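Local coordinates for protein homospermidine synthase (Legionella pneumophila subsp. pneumophila str. Philadelphia 1, PDB 2PH5) that probably makes the polyamine homospermidine and binds NAD in a Rossmann-type domain, at residues L109-A114 with T151-H156; K147-A152 with H410-I415. All coordinates share one frame; numbering follows the deposited sequence.

Interaction 1: residues L109-A114 with T151-H156. With NAD (nicotinamide-adenine-dinucleotide), chain C.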
loop_
_atom_site.group_PDB
_atom_site.type_symbol
_atom_site.label_atom_id
_atom_site.label_comp_id
_atom_site.label_asym_id
_atom_site.label_seq_id
_atom_site.Cartn_x
_atom_site.Cartn_y
_atom_site.Cartn_z
ATOM N N LEU A 109 -9.866 9.436 -41.593
ATOM C CA LEU A 109 -9.948 8.326 -40.646
ATOM C C LEU A 109 -9.797 8.844 -39.219
ATOM O O LEU A 109 -9.337 9.962 -38.995
ATOM C CB LEU A 109 -8.832 7.310 -40.927
ATOM C CG LEU A 109 -9.146 6.091 -41.797
ATOM C CD1 LEU A 109 -10.420 6.321 -42.633
ATOM C CD2 LEU A 109 -7.938 5.799 -42.670
ATOM N N TYR A 110 -10.159 8.025 -38.246
ATOM C CA TYR A 110 -10.044 8.461 -36.867
ATOM C C TYR A 110 -9.934 7.262 -35.953
ATOM O O TYR A 110 -10.479 6.204 -36.260
ATOM C CB TYR A 110 -11.275 9.295 -36.485
ATOM C CG TYR A 110 -11.395 9.602 -35.008
ATOM C CD1 TYR A 110 -11.778 8.614 -34.096
ATOM C CD2 TYR A 110 -11.155 10.887 -34.523
ATOM C CE1 TYR A 110 -11.922 8.894 -32.743
ATOM C CE2 TYR A 110 -11.297 11.178 -33.166
ATOM C CZ TYR A 110 -11.686 10.171 -32.284
ATOM O OH TYR A 110 -11.872 10.450 -30.949
ATOM N N ILE A 111 -9.211 7.438 -34.847
ATOM C CA ILE A 111 -9.033 6.407 -33.831
ATOM C C ILE A 111 -8.785 7.088 -32.480
ATOM O O ILE A 111 -8.352 8.232 -32.436
ATOM C CB ILE A 111 -7.807 5.501 -34.128
ATOM C CG1 ILE A 111 -7.731 4.370 -33.105
ATOM C CG2 ILE A 111 -6.511 6.292 -34.003
ATOM C CD1 ILE A 111 -6.723 3.309 -33.454
ATOM N N ASN A 112 -9.086 6.397 -31.388
ATOM C CA ASN A 112 -8.821 6.922 -30.061
ATOM C C ASN A 112 -8.644 5.756 -29.115
ATOM O O ASN A 112 -9.013 4.618 -29.432
ATOM C CB ASN A 112 -9.937 7.874 -29.561
ATOM C CG ASN A 112 -11.203 7.148 -29.076
ATOM O OD1 ASN A 112 -12.167 7.789 -28.651
ATOM N ND2 ASN A 112 -11.202 5.824 -29.134
ATOM N N ALA A 113 -8.051 6.033 -27.962
ATOM C CA ALA A 113 -7.837 5.000 -26.964
ATOM C C ALA A 113 -8.893 5.142 -25.865
ATOM O O ALA A 113 -8.910 4.369 -24.910
ATOM C CB ALA A 113 -6.426 5.118 -26.394
ATOM N N ALA A 114 -9.771 6.135 -26.000
ATOM C CA ALA A 114 -10.846 6.346 -25.024
ATOM C C ALA A 114 -11.787 7.488 -25.422
ATOM O O ALA A 114 -11.352 8.513 -25.957
ATOM C CB ALA A 114 -10.261 6.611 -23.629
ATOM N N THR A 151 -14.476 5.340 -41.308
ATOM C CA THR A 151 -14.194 4.532 -40.125
ATOM C C THR A 151 -13.641 5.324 -38.941
ATOM O O THR A 151 -12.763 6.174 -39.090
ATOM C CB THR A 151 -13.209 3.387 -40.459
ATOM O OG1 THR A 151 -13.794 2.542 -41.452
ATOM C CG2 THR A 151 -12.898 2.558 -39.222
ATOM N N ALA A 152 -14.178 5.032 -37.766
ATOM C CA ALA A 152 -13.748 5.678 -36.547
ATOM C C ALA A 152 -13.670 4.602 -35.475
ATOM O O ALA A 152 -14.692 4.225 -34.887
ATOM C CB ALA A 152 -14.750 6.762 -36.148
ATOM N N LEU A 153 -12.464 4.087 -35.252
ATOM C CA LEU A 153 -12.218 3.039 -34.263
ATOM C C LEU A 153 -12.102 3.680 -32.888
ATOM O O LEU A 153 -11.207 4.487 -32.650
ATOM C CB LEU A 153 -10.915 2.298 -34.595
ATOM C CG LEU A 153 -10.636 0.984 -33.849
ATOM C CD1 LEU A 153 -11.737 -0.021 -34.166
ATOM C CD2 LEU A 153 -9.279 0.431 -34.258
ATOM N N ILE A 154 -13.001 3.319 -31.982
ATOM C CA ILE A 154 -12.985 3.906 -30.649
ATOM C C ILE A 154 -12.496 2.982 -29.541
ATOM O O ILE A 154 -12.521 1.759 -29.676
ATOM C CB ILE A 154 -14.385 4.439 -30.276
ATOM C CG1 ILE A 154 -15.410 3.301 -30.345
ATOM C CG2 ILE A 154 -14.769 5.565 -31.221
ATOM C CD1 ILE A 154 -16.827 3.708 -29.954
ATOM N N THR A 155 -12.051 3.593 -28.446
ATOM C CA THR A 155 -11.547 2.882 -27.276
ATOM C C THR A 155 -10.700 1.686 -27.664
ATOM O O THR A 155 -10.925 0.578 -27.175
ATOM C CB THR A 155 -12.701 2.390 -26.378
ATOM O OG1 THR A 155 -13.592 1.577 -27.150
ATOM C CG2 THR A 155 -13.483 3.576 -25.800
ATOM N N HIS A 156 -9.722 1.912 -28.538
ATOM C CA HIS A 156 -8.868 0.824 -28.982
ATOM C C HIS A 156 -7.442 0.944 -28.465
ATOM O O HIS A 156 -6.515 1.205 -29.229
ATOM C CB HIS A 156 -8.859 0.742 -30.507
ATOM C CG HIS A 156 -8.242 -0.515 -31.035
ATOM N ND1 HIS A 156 -8.973 -1.654 -31.289
ATOM C CD2 HIS A 156 -6.951 -0.835 -31.288
ATOM C CE1 HIS A 156 -8.160 -2.622 -31.674
ATOM N NE2 HIS A 156 -6.928 -2.151 -31.680
HETATM P PA NAD C . -1.782 12.793 -21.023
HETATM O O1A NAD C . -2.538 13.647 -20.043
HETATM O O2A NAD C . -0.409 12.351 -20.654
HETATM O O5B NAD C . -1.692 13.524 -22.468
HETATM C C5B NAD C . -2.851 14.108 -23.056
HETATM C C4B NAD C . -2.395 15.218 -24.021
HETATM O O4B NAD C . -3.575 15.791 -24.540
HETATM C C3B NAD C . -1.594 16.347 -23.364
HETATM O O3B NAD C . -0.346 16.528 -24.038
HETATM C C2B NAD C . -2.484 17.553 -23.487
HETATM O O2B NAD C . -1.813 18.784 -23.628
HETATM C C1B NAD C . -3.408 17.190 -24.650
HETATM N N9A NAD C . -4.747 17.789 -24.611
HETATM C C8A NAD C . -5.442 18.101 -23.430
HETATM N N7A NAD C . -6.159 19.234 -23.562
HETATM C C5A NAD C . -5.932 19.683 -24.817
HETATM C C6A NAD C . -6.413 20.799 -25.501
HETATM N N6A NAD C . -7.267 21.680 -24.977
HETATM N N1A NAD C . -5.971 20.978 -26.804
HETATM C C2A NAD C . -5.093 20.105 -27.415
HETATM N N3A NAD C . -4.612 18.994 -26.765
HETATM C C4A NAD C . -5.049 18.817 -25.483
HETATM O O3 NAD C . -2.679 11.504 -21.215
HETATM P PN NAD C . -2.558 10.213 -22.160
HETATM O O1N NAD C . -2.772 9.024 -21.301
HETATM O O2N NAD C . -1.277 10.328 -22.944
HETATM O O5D NAD C . -3.848 10.585 -23.002
HETATM C C5D NAD C . -4.398 9.830 -24.053
HETATM C C4D NAD C . -5.539 9.058 -23.426
HETATM O O4D NAD C . -5.378 7.694 -23.711
HETATM C C3D NAD C . -6.758 9.203 -22.539
HETATM O O3D NAD C . -7.903 9.594 -23.281
HETATM C C2D NAD C . -6.878 7.810 -21.947
HETATM O O2D NAD C . -8.163 7.503 -21.487
HETATM C C1D NAD C . -6.372 6.916 -23.073
HETATM N N1N NAD C . -5.664 5.677 -22.674
HETATM C C2N NAD C . -6.138 4.448 -23.075
HETATM C C3N NAD C . -5.412 3.301 -22.688
HETATM C C7N NAD C . -5.840 1.932 -23.088
HETATM O O7N NAD C . -5.058 0.883 -22.677
HETATM N N7N NAD C . -6.905 1.702 -23.827
HETATM C C4N NAD C . -4.219 3.408 -21.903
HETATM C C5N NAD C . -3.773 4.688 -21.510
HETATM C C6N NAD C . -4.476 5.817 -21.886
#
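Leu109 lies beside Thr151 where two parallel strands of a Rossmann-type sheet begin to pair, its CA facing the Thr151 carbonyl. The first bond is weak: Tyr110 N reaches Thr151 O at 3.3 Å. Leu153 N then bonds to Tyr110 O at 3.1 Å. On the face shared by Tyr110 and Ala152, ring atom CD1 of Tyr110 lies 4.1 Å from CB of Ala152. The ring continues onto helix 96-106, and its OH is hydrogen-bonded to Asp89 of strand 86-89. Ile111 turns to the other face. Its CG1 is anti to the backbone N (chi1 -175°), and the side chain runs beside that of Leu153, pointing the same way, with Ile111 CD1 3.9 Å from Leu153 CD2. Met400 and Ile404 of helix 391-408 pack against Ile111 from outside the pair. Asn112 N donates to Leu153 O at 3.1 Å. Leu153 thus bonds through both N and O to the residues flanking its partner Ile111, as in regular parallel pairing. Beyond this the second segment bends at Thr155, whose backbone is in the left-handed region, and a nearly straight bond joins His156 N to Asn112 O (2.9 Å, 171°). Leu153 CD2 rests over one face of the His156 ring, toward its rim. Ala113 meets C2N of the NAD nicotinamide with both its carbonyl O (3.3 Å) and its CB (3.4 Å), and Ala114 CB lies against the ribose hydroxyl oxygen O2D. The chemistry is thus mainly that of backbone pairing: its bonds run as far as Asn112, held through both N and O, and the pocket wall that the next two residues present to NAD is part backbone and part small side chain.

Interaction 2: residues K147-A152 with H410-I415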
loop_
_atom_site.group_PDB
_atom_site.type_symbol
_atom_site.label_atom_id
_atom_site.label_comp_id
_atom_site.label_asym_id
_atom_site.label_seq_id
_atom_site.Cartn_x
_atom_site.Cartn_y
_atom_site.Cartn_z
ATOM N N LYS A 147 -24.713 7.081 -39.325
ATOM C CA LYS A 147 -24.740 8.504 -39.663
ATOM C C LYS A 147 -23.467 8.908 -40.404
ATOM O O LYS A 147 -23.495 9.756 -41.298
ATOM C CB LYS A 147 -24.899 9.367 -38.404
ATOM C CG LYS A 147 -26.347 9.622 -37.980
ATOM C CD LYS A 147 -27.068 8.350 -37.569
ATOM C CE LYS A 147 -28.534 8.626 -37.268
ATOM N NZ LYS A 147 -29.278 7.387 -36.898
ATOM N N THR A 148 -22.351 8.295 -40.026
ATOM C CA THR A 148 -21.075 8.584 -40.662
ATOM C C THR A 148 -20.678 7.403 -41.535
ATOM O O THR A 148 -21.132 6.281 -41.315
ATOM C CB THR A 148 -19.979 8.831 -39.622
ATOM O OG1 THR A 148 -19.879 7.698 -38.752
ATOM C CG2 THR A 148 -20.307 10.066 -38.800
ATOM N N GLN A 149 -19.831 7.667 -42.524
ATOM C CA GLN A 149 -19.370 6.644 -43.452
ATOM C C GLN A 149 -17.941 6.226 -43.120
ATOM O O GLN A 149 -17.637 5.034 -43.007
ATOM C CB GLN A 149 -19.440 7.188 -44.885
ATOM C CG GLN A 149 -19.961 6.204 -45.935
ATOM C CD GLN A 149 -18.853 5.497 -46.706
ATOM O OE1 GLN A 149 -18.026 6.139 -47.363
ATOM N NE2 GLN A 149 -18.838 4.169 -46.635
ATOM N N LYS A 150 -17.069 7.216 -42.960
ATOM C CA LYS A 150 -15.661 6.978 -42.646
ATOM C C LYS A 150 -15.461 6.232 -41.329
ATOM O O LYS A 150 -16.183 6.457 -40.359
ATOM C CB LYS A 150 -14.913 8.313 -42.642
ATOM C CG LYS A 150 -14.539 8.779 -44.036
ATOM C CD LYS A 150 -13.551 7.802 -44.629
ATOM C CE LYS A 150 -13.219 8.117 -46.056
ATOM N NZ LYS A 150 -12.255 7.101 -46.551
ATOM N N THR A 151 -14.476 5.340 -41.308
ATOM C CA THR A 151 -14.194 4.532 -40.125
ATOM C C THR A 151 -13.641 5.324 -38.941
ATOM O O THR A 151 -12.763 6.174 -39.090
ATOM C CB THR A 151 -13.209 3.387 -40.459
ATOM O OG1 THR A 151 -13.794 2.542 -41.452
ATOM C CG2 THR A 151 -12.898 2.558 -39.222
ATOM N N ALA A 152 -14.178 5.032 -37.766
ATOM C CA ALA A 152 -13.748 5.678 -36.547
ATOM C C ALA A 152 -13.670 4.602 -35.475
ATOM O O ALA A 152 -14.692 4.225 -34.887
ATOM C CB ALA A 152 -14.750 6.762 -36.148
ATOM N N HIS A 410 -9.697 -0.518 -44.116
ATOM C CA HIS A 410 -11.133 -0.603 -43.873
ATOM C C HIS A 410 -11.564 0.817 -43.507
ATOM O O HIS A 410 -12.130 1.046 -42.447
ATOM C CB HIS A 410 -11.441 -1.538 -42.703
ATOM C CG HIS A 410 -10.934 -2.934 -42.885
ATOM N ND1 HIS A 410 -9.795 -3.403 -42.265
ATOM C CD2 HIS A 410 -11.417 -3.966 -43.616
ATOM C CE1 HIS A 410 -9.600 -4.664 -42.605
ATOM N NE2 HIS A 410 -10.570 -5.031 -43.424
ATOM N N PRO A 411 -11.308 1.790 -44.398
ATOM C CA PRO A 411 -11.644 3.199 -44.183
ATOM C C PRO A 411 -13.111 3.594 -44.163
ATOM O O PRO A 411 -13.447 4.701 -43.753
ATOM C CB PRO A 411 -10.882 3.896 -45.303
ATOM C CG PRO A 411 -10.993 2.921 -46.419
ATOM C CD PRO A 411 -10.703 1.600 -45.733
ATOM N N ASP A 412 -13.991 2.702 -44.597
ATOM C CA ASP A 412 -15.409 3.038 -44.631
ATOM C C ASP A 412 -16.240 2.032 -43.856
ATOM O O ASP A 412 -16.963 1.230 -44.435
ATOM C CB ASP A 412 -15.859 3.127 -46.087
ATOM C CG ASP A 412 -15.044 4.146 -46.872
ATOM O OD1 ASP A 412 -15.209 5.361 -46.625
ATOM O OD2 ASP A 412 -14.227 3.740 -47.722
ATOM N N GLU A 413 -16.136 2.091 -42.531
ATOM C CA GLU A 413 -16.861 1.171 -41.669
ATOM C C GLU A 413 -17.685 1.905 -40.623
ATOM O O GLU A 413 -18.414 1.291 -39.841
ATOM C CB GLU A 413 -15.870 0.228 -40.989
ATOM C CG GLU A 413 -15.008 -0.570 -41.961
ATOM C CD GLU A 413 -15.823 -1.504 -42.849
ATOM O OE1 GLU A 413 -16.519 -2.388 -42.306
ATOM O OE2 GLU A 413 -15.761 -1.352 -44.089
ATOM N N GLY A 414 -17.572 3.229 -40.626
ATOM C CA GLY A 414 -18.307 4.030 -39.668
ATOM C C GLY A 414 -17.719 3.888 -38.280
ATOM O O GLY A 414 -16.584 3.445 -38.114
ATOM N N ILE A 415 -18.495 4.275 -37.281
ATOM C CA ILE A 415 -18.035 4.176 -35.919
ATOM C C ILE A 415 -17.981 2.706 -35.511
ATOM O O ILE A 415 -18.993 2.012 -35.547
ATOM C CB ILE A 415 -18.966 4.953 -34.975
ATOM C CG1 ILE A 415 -18.788 6.457 -35.191
ATOM C CG2 ILE A 415 -18.662 4.599 -33.544
ATOM C CD1 ILE A 415 -19.458 7.323 -34.120
#
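The chi1 of Thr151 (-61°) sets OG1 anti to its own carbonyl carbon and beside its backbone N, facing the turn of 410-415. There Thr151 OG1 receives a weak hydrogen bond from Glu413 N at 2.6 Å. Thr151 OG1 also lies very close to His410 O, at 2.4 Å; the bond modelled there, from OG1 to that carbonyl, is too short for its exact length to be trusted. The backbone of Thr151 joins in, with its N donating to Pro411 O at 2.7 Å. Lys150 is bent at chi2 (-65°), which carries its CD to 3.2 Å from that same Pro411 O. Farther out, the lysine lies alongside Asp412, and Lys150 NZ makes a long, weak salt bridge to Asp412 OD1 at 3.4 Å. Gly414 has a positive phi, which favours glycine, and its N gives a weak bond to Gln149 O. The carbonyl O of Gly414 accepts from Ala152 N at 2.9 Å. This opens a short parallel bridge between Ala152 and Ile415, whose CG1 packs against the alanine CB on the same face of the sheet. Thr148 OG1 lies 3.9 Å from Ile415 CG1. Away from the NAD site, the loop before strand 152-153 thus pairs with the loop after helix 391-408, placing 415-416 beside 152-153 as an edge strand of the chain's parallel Rossmann-type sheet. Asn104 of helix 96-106 accepts from the backbone N of Gln149 and Lys150, Ile100 of that helix meets Ile415, and His410 stacks on Trp406 near the end of helix 391-408.

From the N terminus, strand 109-112 comes first. The chain leaves it, passes through helix 134-142, and returns to pair with it in interaction 1, closing a loop of 36 residues. Interaction 2 closes a far longer loop of 257 residues at 410-415. The loops follow one another along the chain, but 147-152 begins just inside the first, so the contacts interlock where 147-152 and 151-156 overlap; neither encloses the other. Across the parallel sheet the order is 109-112, 152-153, 415-416, so 152-153 is flanked by both partners. Interaction 2 thereby brings a late chain segment, following helix 391-408, onto the NAD-binding sheet. Leu109 against Pro411 and Ile154 against Ile415 join the two contacts directly.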